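Local structure of DUF4595 domain-containing protein (Bacteroides vulgatus, 3TZG) at residues A[7-12]-A[26-31]; A[168-173]-A[195-200]; A[72-77]-A[99-104]; A[77-82]-A[92-97]. The protein is of unknown function but folds as a porin-like antiparallel beta barrel. All blocks are in the same frame, centred on the assembly; numbering follows the deposited sequence.

Contact 1 (A[7-12]-A[26-31])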
loop_
_atom_site.group_PDB
_atom_site.type_symbol
_atom_site.label_atom_id
_atom_site.label_comp_id
_atom_site.label_asym_id
_atom_site.label_seq_id
_atom_site.Cartn_x
_atom_site.Cartn_y
_atom_site.Cartn_z
ATOM N N ASP A 7 18.743 2.888 11.120
ATOM C CA ASP A 7 17.548 2.354 10.446
ATOM C C ASP A 7 16.962 1.226 11.329
ATOM O O ASP A 7 17.425 0.085 11.247
ATOM C CB ASP A 7 17.909 1.862 9.012
ATOM C CG ASP A 7 16.827 2.015 7.945
ATOM O OD1 ASP A 7 16.473 3.172 7.615
ATOM O OD2 ASP A 7 16.442 0.987 7.333
ATOM N N THR A 8 15.995 1.572 12.221
ATOM C CA THR A 8 15.395 0.668 13.222
ATOM C C THR A 8 14.368 -0.274 12.596
ATOM O O THR A 8 13.627 0.142 11.709
ATOM C CB THR A 8 14.737 1.471 14.342
ATOM O OG1 THR A 8 15.328 2.766 14.416
ATOM C CG2 THR A 8 14.798 0.748 15.691
ATOM N N TYR A 9 14.285 -1.523 13.114
ATOM C CA TYR A 9 13.421 -2.581 12.574
ATOM C C TYR A 9 12.078 -2.724 13.310
ATOM O O TYR A 9 12.016 -2.766 14.533
ATOM C CB TYR A 9 14.161 -3.927 12.601
ATOM C CG TYR A 9 15.101 -4.099 11.426
ATOM C CD1 TYR A 9 16.154 -3.216 11.213
ATOM C CD2 TYR A 9 14.966 -5.171 10.552
ATOM C CE1 TYR A 9 17.010 -3.356 10.123
ATOM C CE2 TYR A 9 15.833 -5.337 9.470
ATOM C CZ TYR A 9 16.856 -4.426 9.260
ATOM O OH TYR A 9 17.723 -4.569 8.196
ATOM N N VAL A 10 11.007 -2.808 12.529
ATOM C CA VAL A 10 9.645 -2.980 13.033
ATOM C C VAL A 10 9.471 -4.457 13.322
ATOM O O VAL A 10 9.599 -5.283 12.415
ATOM C CB VAL A 10 8.544 -2.425 12.062
ATOM C CG1 VAL A 10 7.140 -2.574 12.651
ATOM C CG2 VAL A 10 8.810 -0.973 11.701
ATOM N N THR A 11 9.157 -4.786 14.573
ATOM C CA THR A 11 9.019 -6.177 15.002
ATOM C C THR A 11 7.557 -6.591 15.239
ATOM O O THR A 11 7.265 -7.790 15.274
ATOM C CB THR A 11 9.820 -6.388 16.286
ATOM O OG1 THR A 11 9.297 -5.546 17.323
ATOM C CG2 THR A 11 11.306 -6.115 16.090
ATOM N N LYS A 12 6.650 -5.618 15.416
ATOM C CA LYS A 12 5.244 -5.903 15.703
ATOM C C LYS A 12 4.392 -4.761 15.193
ATOM O O LYS A 12 4.707 -3.600 15.460
ATOM C CB LYS A 12 5.060 -6.116 17.234
ATOM C CG LYS A 12 3.669 -6.509 17.698
ATOM C CD LYS A 12 3.726 -7.160 19.062
ATOM C CE LYS A 12 2.978 -6.414 20.142
ATOM N NZ LYS A 12 2.968 -7.175 21.421
ATOM N N LEU A 26 6.396 -9.509 13.131
ATOM C CA LEU A 26 7.201 -9.434 11.903
ATOM C C LEU A 26 8.547 -10.111 12.103
ATOM O O LEU A 26 9.219 -9.834 13.100
ATOM C CB LEU A 26 7.408 -7.982 11.455
ATOM C CG LEU A 26 6.351 -7.322 10.580
ATOM C CD1 LEU A 26 5.003 -7.218 11.278
ATOM C CD2 LEU A 26 6.787 -5.931 10.244
ATOM N N GLU A 27 8.940 -10.995 11.161
ATOM C CA GLU A 27 10.204 -11.729 11.262
ATOM C C GLU A 27 11.123 -11.411 10.081
ATOM O O GLU A 27 10.642 -11.128 8.976
ATOM C CB GLU A 27 9.968 -13.252 11.370
ATOM C CG GLU A 27 9.299 -13.694 12.668
ATOM C CD GLU A 27 10.047 -13.347 13.945
ATOM O OE1 GLU A 27 11.295 -13.458 13.958
ATOM O OE2 GLU A 27 9.380 -12.979 14.940
ATOM N N TYR A 28 12.453 -11.438 10.342
ATOM C CA TYR A 28 13.507 -11.113 9.376
ATOM C C TYR A 28 14.612 -12.155 9.339
ATOM O O TYR A 28 14.878 -12.809 10.352
ATOM C CB TYR A 28 14.140 -9.747 9.705
ATOM C CG TYR A 28 13.152 -8.605 9.767
ATOM C CD1 TYR A 28 12.808 -7.888 8.621
ATOM C CD2 TYR A 28 12.546 -8.247 10.968
ATOM C CE1 TYR A 28 11.873 -6.850 8.670
ATOM C CE2 TYR A 28 11.602 -7.220 11.030
ATOM C CZ TYR A 28 11.275 -6.516 9.883
ATOM O OH TYR A 28 10.353 -5.498 9.963
ATOM N N ASP A 29 15.289 -12.284 8.182
ATOM C CA ASP A 29 16.406 -13.212 8.037
ATOM C C ASP A 29 17.719 -12.515 8.428
ATOM O O ASP A 29 17.706 -11.320 8.737
ATOM C CB ASP A 29 16.466 -13.777 6.616
ATOM C CG ASP A 29 16.746 -12.801 5.490
ATOM O OD1 ASP A 29 17.418 -11.765 5.745
ATOM O OD2 ASP A 29 16.405 -13.132 4.325
ATOM N N ARG A 30 18.847 -13.248 8.376
ATOM C CA ARG A 30 20.199 -12.790 8.746
ATOM C C ARG A 30 20.668 -11.528 7.960
ATOM O O ARG A 30 21.638 -10.889 8.378
ATOM C CB ARG A 30 21.222 -13.921 8.522
ATOM N N ASP A 31 19.985 -11.168 6.853
ATOM C CA ASP A 31 20.348 -10.010 6.036
ATOM C C ASP A 31 19.424 -8.813 6.261
ATOM O O ASP A 31 19.720 -7.733 5.753
ATOM C CB ASP A 31 20.334 -10.388 4.552
ATOM C CG ASP A 31 21.467 -11.318 4.178
ATOM O OD1 ASP A 31 22.576 -11.161 4.738
ATOM O OD2 ASP A 31 21.261 -12.178 3.297
#
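A tyrosine hydroxyl does the work of a backbone N-H where the chain at 7-12 parts from strand 23-28. Tyr28 OH donates to Val10 O at 2.6 Å, meeting the carbonyl in its own plane on a lone pair, and this oxygen also lies at the edge of the Tyr28 ring, near its plane. The phenol hydroxyl has a second partner in Asn168 ND2, so it joins three pieces of chain. One step on, a backbone bond follows just before strand 12-15 begins: Leu26 N donates to Thr11 O at 2.9 Å, nearly straight at 175°, although the N-H approaches from above the carbonyl plane. Thr11 and Lys12 together face Ser247 as a classic beta bulge, while the Thr11 hydroxyl turns to Asn249 O.

Tyr9 supplies the aromatic half. Its CG is anti to the carbonyl carbon (chi1 -81°), which brings the CD2 edge over the centre of the Tyr28 face, 3.7 Å above the plane. The rings form a T-shaped pair, centroids 5.0 Å apart and planes at 79°. The side chains of Val10 and Leu26 lie side by side, with Val10 CG1 4.1 Å from Leu26 CD2. Beyond the strand end, Asp29 OD1 accepts from Asp31 N in an Asx turn, and Asp29 OD2 pairs with Lys33.

The same Tyr28 side chain thus offers its hydroxyl to a carbonyl and its face to a C-H edge, so polar and aromatic contacts would restrict the rotation of one ring and hold the lead-in to strand 12-15 against strand 23-28 of the porin-like barrel.

Contact 2 (A[168-173]-A[195-200])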
loop_
_atom_site.group_PDB
_atom_site.type_symbol
_atom_site.label_atom_id
_atom_site.label_comp_id
_atom_site.label_asym_id
_atom_site.label_seq_id
_atom_site.Cartn_x
_atom_site.Cartn_y
_atom_site.Cartn_z
ATOM N N ASN A 168 12.921 0.592 8.986
ATOM C CA ASN A 168 13.311 -0.363 7.941
ATOM C C ASN A 168 12.211 -0.469 6.852
ATOM O O ASN A 168 12.531 -0.677 5.687
ATOM C CB ASN A 168 13.596 -1.730 8.555
ATOM C CG ASN A 168 12.380 -2.459 9.074
ATOM O OD1 ASN A 168 11.654 -1.989 9.945
ATOM N ND2 ASN A 168 12.119 -3.623 8.525
ATOM N N LEU A 169 10.928 -0.311 7.237
ATOM C CA LEU A 169 9.788 -0.379 6.330
ATOM C C LEU A 169 9.421 0.990 5.820
ATOM O O LEU A 169 9.770 1.997 6.443
ATOM C CB LEU A 169 8.558 -1.006 7.024
ATOM C CG LEU A 169 8.678 -2.378 7.697
ATOM C CD1 LEU A 169 7.400 -2.723 8.381
ATOM C CD2 LEU A 169 9.079 -3.475 6.706
ATOM N N ASN A 170 8.695 1.035 4.681
ATOM C CA ASN A 170 8.197 2.285 4.126
ATOM C C ASN A 170 6.823 2.474 4.718
ATOM O O ASN A 170 5.820 2.002 4.163
ATOM C CB ASN A 170 8.219 2.295 2.596
ATOM C CG ASN A 170 7.732 3.585 1.996
ATOM O OD1 ASN A 170 7.698 4.639 2.645
ATOM N ND2 ASN A 170 7.373 3.545 0.729
ATOM N N LEU A 171 6.785 3.165 5.870
ATOM C CA LEU A 171 5.579 3.361 6.682
ATOM C C LEU A 171 4.487 4.210 5.981
ATOM O O LEU A 171 3.342 4.138 6.441
ATOM C CB LEU A 171 5.932 3.966 8.053
ATOM C CG LEU A 171 6.840 3.019 8.887
ATOM C CD1 LEU A 171 7.179 3.602 10.205
ATOM C CD2 LEU A 171 6.225 1.619 9.043
ATOM N N GLN A 172 4.789 4.883 4.821
ATOM C CA GLN A 172 3.813 5.626 3.994
ATOM C C GLN A 172 2.739 4.698 3.495
ATOM O O GLN A 172 1.617 5.136 3.215
ATOM C CB GLN A 172 4.470 6.294 2.785
ATOM C CG GLN A 172 5.616 7.228 3.101
ATOM C CD GLN A 172 6.453 7.541 1.881
ATOM O OE1 GLN A 172 6.063 7.280 0.720
ATOM N NE2 GLN A 172 7.647 8.090 2.132
ATOM N N ALA A 173 3.090 3.385 3.364
ATOM C CA ALA A 173 2.170 2.341 2.907
ATOM C C ALA A 173 0.945 2.246 3.811
ATOM O O ALA A 173 -0.095 1.767 3.378
ATOM C CB ALA A 173 2.885 1.005 2.866
ATOM N N ARG A 195 13.083 6.963 -4.066
ATOM C CA ARG A 195 14.116 7.931 -3.709
ATOM C C ARG A 195 13.944 8.428 -2.230
ATOM O O ARG A 195 14.952 8.593 -1.539
ATOM C CB ARG A 195 14.044 9.100 -4.723
ATOM C CG ARG A 195 15.054 10.229 -4.564
ATOM C CD ARG A 195 15.064 11.190 -5.754
ATOM N NE ARG A 195 16.130 10.902 -6.716
ATOM C CZ ARG A 195 15.973 10.195 -7.832
ATOM N NH1 ARG A 195 14.783 9.707 -8.154
ATOM N NH2 ARG A 195 16.999 9.983 -8.639
ATOM N N ASN A 196 12.687 8.625 -1.739
ATOM C CA ASN A 196 12.434 9.129 -0.374
ATOM C C ASN A 196 11.514 8.196 0.402
ATOM O O ASN A 196 10.311 8.193 0.221
ATOM C CB ASN A 196 11.832 10.539 -0.433
ATOM C CG ASN A 196 11.656 11.267 0.878
ATOM O OD1 ASN A 196 11.290 10.709 1.914
ATOM N ND2 ASN A 196 11.816 12.567 0.831
ATOM N N ARG A 197 12.099 7.469 1.333
ATOM C CA ARG A 197 11.448 6.497 2.208
ATOM C C ARG A 197 11.469 7.041 3.694
ATOM O O ARG A 197 11.411 6.273 4.659
ATOM C CB ARG A 197 12.238 5.176 2.027
ATOM C CG ARG A 197 11.546 3.902 2.475
ATOM C CD ARG A 197 12.333 2.632 2.127
ATOM N NE ARG A 197 13.699 2.590 2.667
ATOM C CZ ARG A 197 14.007 2.349 3.943
ATOM N NH1 ARG A 197 13.043 2.195 4.852
ATOM N NH2 ARG A 197 15.279 2.302 4.330
ATOM N N THR A 198 11.445 8.380 3.839
ATOM C CA THR A 198 11.612 9.133 5.068
ATOM C C THR A 198 10.424 10.048 5.437
ATOM O O THR A 198 10.191 10.258 6.623
ATOM C CB THR A 198 12.879 9.979 4.832
ATOM O OG1 THR A 198 13.959 9.213 5.326
ATOM C CG2 THR A 198 12.872 11.353 5.491
ATOM N N ALA A 199 9.762 10.673 4.463
ATOM C CA ALA A 199 8.692 11.646 4.745
ATOM C C ALA A 199 7.346 10.984 5.029
ATOM O O ALA A 199 7.064 9.937 4.460
ATOM C CB ALA A 199 8.537 12.583 3.557
ATOM N N LEU A 200 6.500 11.630 5.866
ATOM C CA LEU A 200 5.127 11.201 6.170
ATOM C C LEU A 200 4.149 12.357 5.942
ATOM O O LEU A 200 4.422 13.458 6.435
ATOM C CB LEU A 200 4.976 10.663 7.595
ATOM C CG LEU A 200 5.587 9.293 7.882
ATOM C CD1 LEU A 200 5.592 8.983 9.389
ATOM C CD2 LEU A 200 4.924 8.221 7.048
#
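Gln172 stands in the short 3-10 segment that starts at Leu171, and its side chain crosses to the chain at 195-200. From CB, CG is placed anti to the carbonyl carbon (chi1 -56°), and the chain beyond runs extended. CG meets both a polar and an apolar neighbour, 3.4 Å from Ala199 O and 4.1 Å from Leu200 CD2. The amide carbon CD passes along the same carbonyl, and the tip nitrogen NE2 then serves two backbone oxygens. Its bond to Asn196 O is 3.3 Å long with an N-H...O angle of 154°, the acceptor lying in the amide plane; the one to Ala199 O, at 3.0 Å, is weak because it is strongly bent.

Both acceptors belong to a turn that Asn196 shapes from within: its OD1 takes hydrogen bonds from Thr198 N and Ala199 N, forming an Asx turn, while ND2 reaches Leu133 O. Alongside, Arg197 crosses Asn170 obliquely, its CG 3.7 Å from Asn170 CB. Bent at chi3 (57°), the arginine brings NH1 toward the start of the other segment, and its hydrogen bond goes to Ala167 O, just before it; Asn168 O is near but poorly angled.

One buried amide thus binds one carbonyl of a turn and, more weakly, a second, while the Thr198 and Ala199 N-H groups go to the Asn196 side chain; between the two segments, not paired as strands, side chains meet backbone polarity.

Contact 3 (A[72-77]-A[99-104])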
loop_
_atom_site.group_PDB
_atom_site.type_symbol
_atom_site.label_atom_id
_atom_site.label_comp_id
_atom_site.label_asym_id
_atom_site.label_seq_id
_atom_site.Cartn_x
_atom_site.Cartn_y
_atom_site.Cartn_z
ATOM N N LYS A 72 16.349 -5.312 -12.733
ATOM C CA LYS A 72 17.243 -4.150 -12.591
ATOM C C LYS A 72 16.907 -3.367 -11.299
ATOM O O LYS A 72 16.775 -2.129 -11.321
ATOM C CB LYS A 72 17.184 -3.208 -13.825
ATOM C CG LYS A 72 17.381 -3.846 -15.204
ATOM C CD LYS A 72 18.817 -3.852 -15.684
ATOM C CE LYS A 72 18.949 -3.835 -17.202
ATOM N NZ LYS A 72 18.403 -5.055 -17.858
ATOM N N GLY A 73 16.728 -4.120 -10.211
ATOM C CA GLY A 73 16.475 -3.587 -8.877
ATOM C C GLY A 73 15.095 -3.061 -8.550
ATOM O O GLY A 73 14.933 -2.427 -7.503
ATOM N N LYS A 74 14.086 -3.324 -9.401
ATOM C CA LYS A 74 12.694 -2.876 -9.182
ATOM C C LYS A 74 11.672 -3.891 -9.622
ATOM O O LYS A 74 11.898 -4.584 -10.623
ATOM C CB LYS A 74 12.395 -1.580 -9.962
ATOM C CG LYS A 74 13.286 -0.384 -9.706
ATOM C CD LYS A 74 12.893 0.707 -10.658
ATOM C CE LYS A 74 13.675 1.962 -10.445
ATOM N NZ LYS A 74 13.261 3.006 -11.409
ATOM N N ALA A 75 10.509 -3.936 -8.950
ATOM C CA ALA A 75 9.419 -4.789 -9.445
ATOM C C ALA A 75 8.982 -4.266 -10.826
ATOM O O ALA A 75 8.809 -3.050 -11.010
ATOM C CB ALA A 75 8.251 -4.821 -8.475
ATOM N N ARG A 76 8.914 -5.169 -11.813
ATOM C CA ARG A 76 8.564 -4.790 -13.170
ATOM C C ARG A 76 7.129 -5.204 -13.505
ATOM O O ARG A 76 6.482 -4.565 -14.341
ATOM C CB ARG A 76 9.557 -5.415 -14.154
ATOM C CG ARG A 76 10.986 -4.949 -13.915
ATOM C CD ARG A 76 11.129 -3.454 -14.092
ATOM N NE ARG A 76 12.446 -2.987 -13.674
ATOM C CZ ARG A 76 12.877 -1.743 -13.830
ATOM N NH1 ARG A 76 12.094 -0.827 -14.386
ATOM N NH2 ARG A 76 14.099 -1.405 -13.439
ATOM N N GLU A 77 6.632 -6.255 -12.826
ATOM C CA GLU A 77 5.304 -6.850 -13.013
ATOM C C GLU A 77 4.984 -7.810 -11.875
ATOM O O GLU A 77 5.909 -8.298 -11.225
ATOM C CB GLU A 77 5.253 -7.581 -14.364
ATOM C CG GLU A 77 6.373 -8.580 -14.498
ATOM C CD GLU A 77 6.500 -9.256 -15.832
ATOM O OE1 GLU A 77 5.730 -10.212 -16.073
ATOM O OE2 GLU A 77 7.473 -8.943 -16.555
ATOM N N TYR A 99 4.383 -2.529 -13.530
ATOM C CA TYR A 99 4.956 -1.329 -12.892
ATOM C C TYR A 99 5.871 -0.608 -13.916
ATOM O O TYR A 99 6.771 -1.240 -14.476
ATOM C CB TYR A 99 5.726 -1.732 -11.601
ATOM C CG TYR A 99 4.894 -2.550 -10.628
ATOM C CD1 TYR A 99 3.968 -1.941 -9.791
ATOM C CD2 TYR A 99 5.007 -3.935 -10.575
ATOM C CE1 TYR A 99 3.145 -2.689 -8.953
ATOM C CE2 TYR A 99 4.212 -4.696 -9.707
ATOM C CZ TYR A 99 3.271 -4.070 -8.907
ATOM O OH TYR A 99 2.443 -4.795 -8.066
ATOM N N ASP A 100 5.576 0.671 -14.234
ATOM C CA ASP A 100 6.375 1.474 -15.174
ATOM C C ASP A 100 6.822 2.753 -14.509
ATOM O O ASP A 100 6.059 3.380 -13.755
ATOM C CB ASP A 100 5.637 1.772 -16.454
ATOM C CG ASP A 100 5.485 0.520 -17.291
ATOM O OD1 ASP A 100 6.409 0.223 -18.103
ATOM O OD2 ASP A 100 4.453 -0.170 -17.136
ATOM N N TYR A 101 8.088 3.122 -14.790
ATOM C CA TYR A 101 8.793 4.239 -14.176
ATOM C C TYR A 101 9.277 5.196 -15.228
ATOM O O TYR A 101 9.888 4.744 -16.179
ATOM C CB TYR A 101 9.978 3.699 -13.351
ATOM C CG TYR A 101 9.595 2.554 -12.442
ATOM C CD1 TYR A 101 9.117 2.789 -11.157
ATOM C CD2 TYR A 101 9.672 1.236 -12.877
ATOM C CE1 TYR A 101 8.769 1.737 -10.311
ATOM C CE2 TYR A 101 9.288 0.178 -12.052
ATOM C CZ TYR A 101 8.871 0.432 -10.758
ATOM O OH TYR A 101 8.471 -0.598 -9.948
ATOM N N LYS A 102 8.953 6.498 -15.090
ATOM C CA LYS A 102 9.308 7.598 -16.008
ATOM C C LYS A 102 9.744 8.772 -15.127
ATOM O O LYS A 102 8.925 9.487 -14.545
ATOM C CB LYS A 102 8.130 7.939 -16.943
ATOM C CG LYS A 102 8.512 8.615 -18.249
ATOM C CD LYS A 102 7.285 8.938 -19.152
ATOM C CE LYS A 102 6.560 7.725 -19.720
ATOM N NZ LYS A 102 5.385 8.084 -20.577
ATOM N N GLY A 103 11.045 8.858 -14.923
ATOM C CA GLY A 103 11.622 9.803 -13.990
ATOM C C GLY A 103 11.374 9.236 -12.616
ATOM O O GLY A 103 11.707 8.074 -12.351
ATOM N N ASP A 104 10.707 10.009 -11.765
ATOM C CA ASP A 104 10.350 9.489 -10.443
ATOM C C ASP A 104 8.951 8.813 -10.509
ATOM O O ASP A 104 8.760 7.797 -9.834
ATOM C CB ASP A 104 10.393 10.602 -9.369
ATOM C CG ASP A 104 11.631 10.615 -8.480
ATOM O OD1 ASP A 104 12.263 9.539 -8.322
ATOM O OD2 ASP A 104 11.908 11.678 -7.857
HETATM O O HOH W 1 9.315 -1.104 -15.559
#
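Tyr101 receives three kinds of partner from the start of strand 74-85, and its own rotamer makes this possible. With CG anti to the carbonyl carbon (chi1 -48°), the ring reaches across to the other strand, and OH donates to Ala75 O at 2.7 Å, in the plane of that carbonyl. The hydroxyl also bonds to Tyr186 OH. Lys74, fully extended beyond CG, sets CD over the centre of one ring face, 3.9 Å from the centroid in a CH-pi contact, and NZ runs on to 4.3 Å from it, an off-centre cation-pi interaction.

Arg76 folds at chi2 (-61°), so that Lys74 CB covers one face of its guanidinium, toward the rim; the guanidinium plane is nearly perpendicular to the Tyr101 ring, with NH1 3.5 Å from Tyr101 CD2. NH1 also donates to a water, at 3.0 Å, which in turn donates to Tyr99 O, while NE bonds to Gly71 O. Tyr99 shares the Tyr101 rotamer but places CB beside Ala75 O and the CD2 edge beside Glu77 N; its ring stacks with Tyr186 and its OH meets Ser78 OG.

The backbone keeps one bond here, Tyr99 N to Arg76 O at 3.0 Å. With the axes of 74-77 and 99-102 at 122° and diverging, tyrosine, lysine and a water-linked arginine bridge the widening gap at the open end of a long beta hairpin in a porin-like barrel.

Contact 4 (A[77-82]-A[92-97])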
loop_
_atom_site.group_PDB
_atom_site.type_symbol
_atom_site.label_atom_id
_atom_site.label_comp_id
_atom_site.label_asym_id
_atom_site.label_seq_id
_atom_site.Cartn_x
_atom_site.Cartn_y
_atom_site.Cartn_z
ATOM N N GLU A 77 6.632 -6.255 -12.826
ATOM C CA GLU A 77 5.304 -6.850 -13.013
ATOM C C GLU A 77 4.984 -7.810 -11.875
ATOM O O GLU A 77 5.909 -8.298 -11.225
ATOM C CB GLU A 77 5.253 -7.581 -14.364
ATOM C CG GLU A 77 6.373 -8.580 -14.498
ATOM C CD GLU A 77 6.500 -9.256 -15.832
ATOM O OE1 GLU A 77 5.730 -10.212 -16.073
ATOM O OE2 GLU A 77 7.473 -8.943 -16.555
ATOM N N SER A 78 3.688 -8.081 -11.624
ATOM C CA SER A 78 3.261 -9.012 -10.558
ATOM C C SER A 78 1.974 -9.756 -10.940
ATOM O O SER A 78 1.198 -9.261 -11.773
ATOM C CB SER A 78 3.038 -8.284 -9.235
ATOM O OG SER A 78 1.793 -7.595 -9.226
ATOM N N ARG A 79 1.755 -10.942 -10.327
ATOM C CA ARG A 79 0.544 -11.728 -10.494
ATOM C C ARG A 79 0.060 -12.130 -9.122
ATOM O O ARG A 79 0.849 -12.622 -8.307
ATOM C CB ARG A 79 0.713 -12.938 -11.425
ATOM C CG ARG A 79 -0.656 -13.459 -11.843
ATOM C CD ARG A 79 -0.691 -14.304 -13.079
ATOM N NE ARG A 79 -2.093 -14.488 -13.440
ATOM C CZ ARG A 79 -2.513 -15.118 -14.528
ATOM N NH1 ARG A 79 -1.640 -15.647 -15.376
ATOM N NH2 ARG A 79 -3.813 -15.226 -14.777
ATOM N N ALA A 80 -1.233 -11.896 -8.860
ATOM C CA ALA A 80 -1.842 -12.185 -7.573
ATOM C C ALA A 80 -3.150 -12.915 -7.707
ATOM O O ALA A 80 -3.879 -12.750 -8.693
ATOM C CB ALA A 80 -2.075 -10.889 -6.824
ATOM N N ARG A 81 -3.441 -13.741 -6.707
ATOM C CA ARG A 81 -4.713 -14.426 -6.574
ATOM C C ARG A 81 -5.396 -13.779 -5.399
ATOM O O ARG A 81 -4.786 -13.651 -4.341
ATOM C CB ARG A 81 -4.568 -15.949 -6.438
ATOM C CG ARG A 81 -5.926 -16.628 -6.306
ATOM C CD ARG A 81 -5.917 -18.045 -6.810
ATOM N NE ARG A 81 -5.695 -18.083 -8.251
ATOM C CZ ARG A 81 -5.637 -19.195 -8.971
ATOM N NH1 ARG A 81 -5.805 -20.377 -8.394
ATOM N NH2 ARG A 81 -5.418 -19.134 -10.276
ATOM N N CYS A 82 -6.620 -13.298 -5.595
ATOM C CA CYS A 82 -7.339 -12.582 -4.550
ATOM C C CYS A 82 -8.835 -12.757 -4.687
ATOM O O CYS A 82 -9.319 -13.279 -5.687
ATOM C CB CYS A 82 -6.975 -11.104 -4.605
ATOM S SG CYS A 82 -7.411 -10.298 -6.160
ATOM N N GLU A 92 -13.360 -15.106 -6.963
ATOM C CA GLU A 92 -11.960 -15.534 -6.886
ATOM C C GLU A 92 -11.330 -15.090 -8.181
ATOM O O GLU A 92 -11.642 -15.628 -9.249
ATOM C CB GLU A 92 -11.820 -17.037 -6.631
ATOM C CG GLU A 92 -10.374 -17.467 -6.505
ATOM C CD GLU A 92 -10.119 -18.955 -6.479
ATOM O OE1 GLU A 92 -11.072 -19.741 -6.695
ATOM O OE2 GLU A 92 -8.942 -19.333 -6.279
ATOM N N ALA A 93 -10.544 -14.021 -8.094
ATOM C CA ALA A 93 -9.970 -13.357 -9.237
ATOM C C ALA A 93 -8.462 -13.562 -9.367
ATOM O O ALA A 93 -7.786 -13.914 -8.411
ATOM C CB ALA A 93 -10.263 -11.865 -9.137
ATOM N N ASP A 94 -7.963 -13.360 -10.600
ATOM C CA ASP A 94 -6.560 -13.337 -10.954
ATOM C C ASP A 94 -6.217 -11.919 -11.362
ATOM O O ASP A 94 -6.897 -11.333 -12.213
ATOM C CB ASP A 94 -6.186 -14.367 -12.027
ATOM C CG ASP A 94 -5.455 -15.550 -11.403
ATOM O OD1 ASP A 94 -4.350 -15.332 -10.798
ATOM O OD2 ASP A 94 -5.979 -16.681 -11.487
ATOM N N LYS A 95 -5.202 -11.342 -10.677
ATOM C CA LYS A 95 -4.736 -9.981 -10.903
ATOM C C LYS A 95 -3.381 -9.978 -11.609
ATOM O O LYS A 95 -2.426 -10.601 -11.143
ATOM C CB LYS A 95 -4.648 -9.223 -9.575
ATOM C CG LYS A 95 -4.362 -7.738 -9.733
ATOM C CD LYS A 95 -4.138 -7.121 -8.370
ATOM C CE LYS A 95 -3.842 -5.658 -8.402
ATOM N NZ LYS A 95 -3.770 -5.075 -7.047
ATOM N N GLN A 96 -3.317 -9.280 -12.739
ATOM C CA GLN A 96 -2.101 -9.093 -13.521
ATOM C C GLN A 96 -1.696 -7.622 -13.499
ATOM O O GLN A 96 -2.442 -6.757 -13.969
ATOM C CB GLN A 96 -2.285 -9.582 -14.946
ATOM C CG GLN A 96 -2.134 -11.052 -15.093
ATOM C CD GLN A 96 -2.434 -11.541 -16.483
ATOM O OE1 GLN A 96 -2.923 -10.818 -17.350
ATOM N NE2 GLN A 96 -2.160 -12.799 -16.723
ATOM N N THR A 97 -0.525 -7.342 -12.958
ATOM C CA THR A 97 -0.081 -5.965 -12.823
ATOM C C THR A 97 1.297 -5.755 -13.450
ATOM O O THR A 97 2.138 -6.665 -13.430
ATOM C CB THR A 97 -0.061 -5.598 -11.326
ATOM O OG1 THR A 97 -1.398 -5.691 -10.847
ATOM C CG2 THR A 97 0.451 -4.194 -11.073
#
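Segments 77-82 and 92-97 form the regular part of the antiparallel beta hairpin 74-85/90-102, their axes approaching to 4.7 Å at 166°. Ser78 with Thr97, Ala80 with Lys95 and Cys82 with Ala93 are hydrogen-bonded pairs; the central one is short and straight, Lys95 N to Ala80 O measuring 2.8 Å at 176°. The non-hydrogen-bonded pairs, Arg79 with Gln96 and Arg81 with Asp94, put their side chains on the other face, where charge governs. Asp94 serves both arginines: OD2 takes Arg81 NH2 at 2.8 Å on its syn lone pair, and OD1 forms a salt bridge with Arg79 NE at 3.6 Å. Bent at chi3, Arg81 also passes Glu92, whose OE2 forms a long, purely electrostatic pair with NH1. Gln96 runs alongside Arg79 and sets NE2 over the centre of its guanidinium face, 3.1 Å above the plane, without a hydrogen bond.

On the Ser78, Ala80 and Cys82 side, Lys95 stretches away fully extended to a salt bridge with Asp182 of helix 181-188, and Thr97 OG1 meets Ser110 OG. Strand 63-71 pairs with the outer edge of 74-85, and strand 105-114 with that of 90-102, so the hairpin is embedded in the barrel wall.

Contacts 3 and 4 hold the same hairpin, contact 4 nested inside contact 3 and sharing Glu77: unbroken backbone pairing with a salt-bridge network on one face gives way to a splayed end bridged by aromatic, cationic and water contacts. Contact 2 is the buried one and relies on one glutamine amide and turn carbonyls; the other three are partly buried. Contact 1, like contact 3, closes a strand end with a tyrosine hydroxyl on a backbone carbonyl. Contacts 1 and 2 meet where Asn168 OD1 accepts from Val10 N at 2.8 Å, and contacts 2 and 3 are tied by the salt bridge between Arg195 and Asp104. Contacts 1 and 4 lie about 27 Å apart, centre to centre.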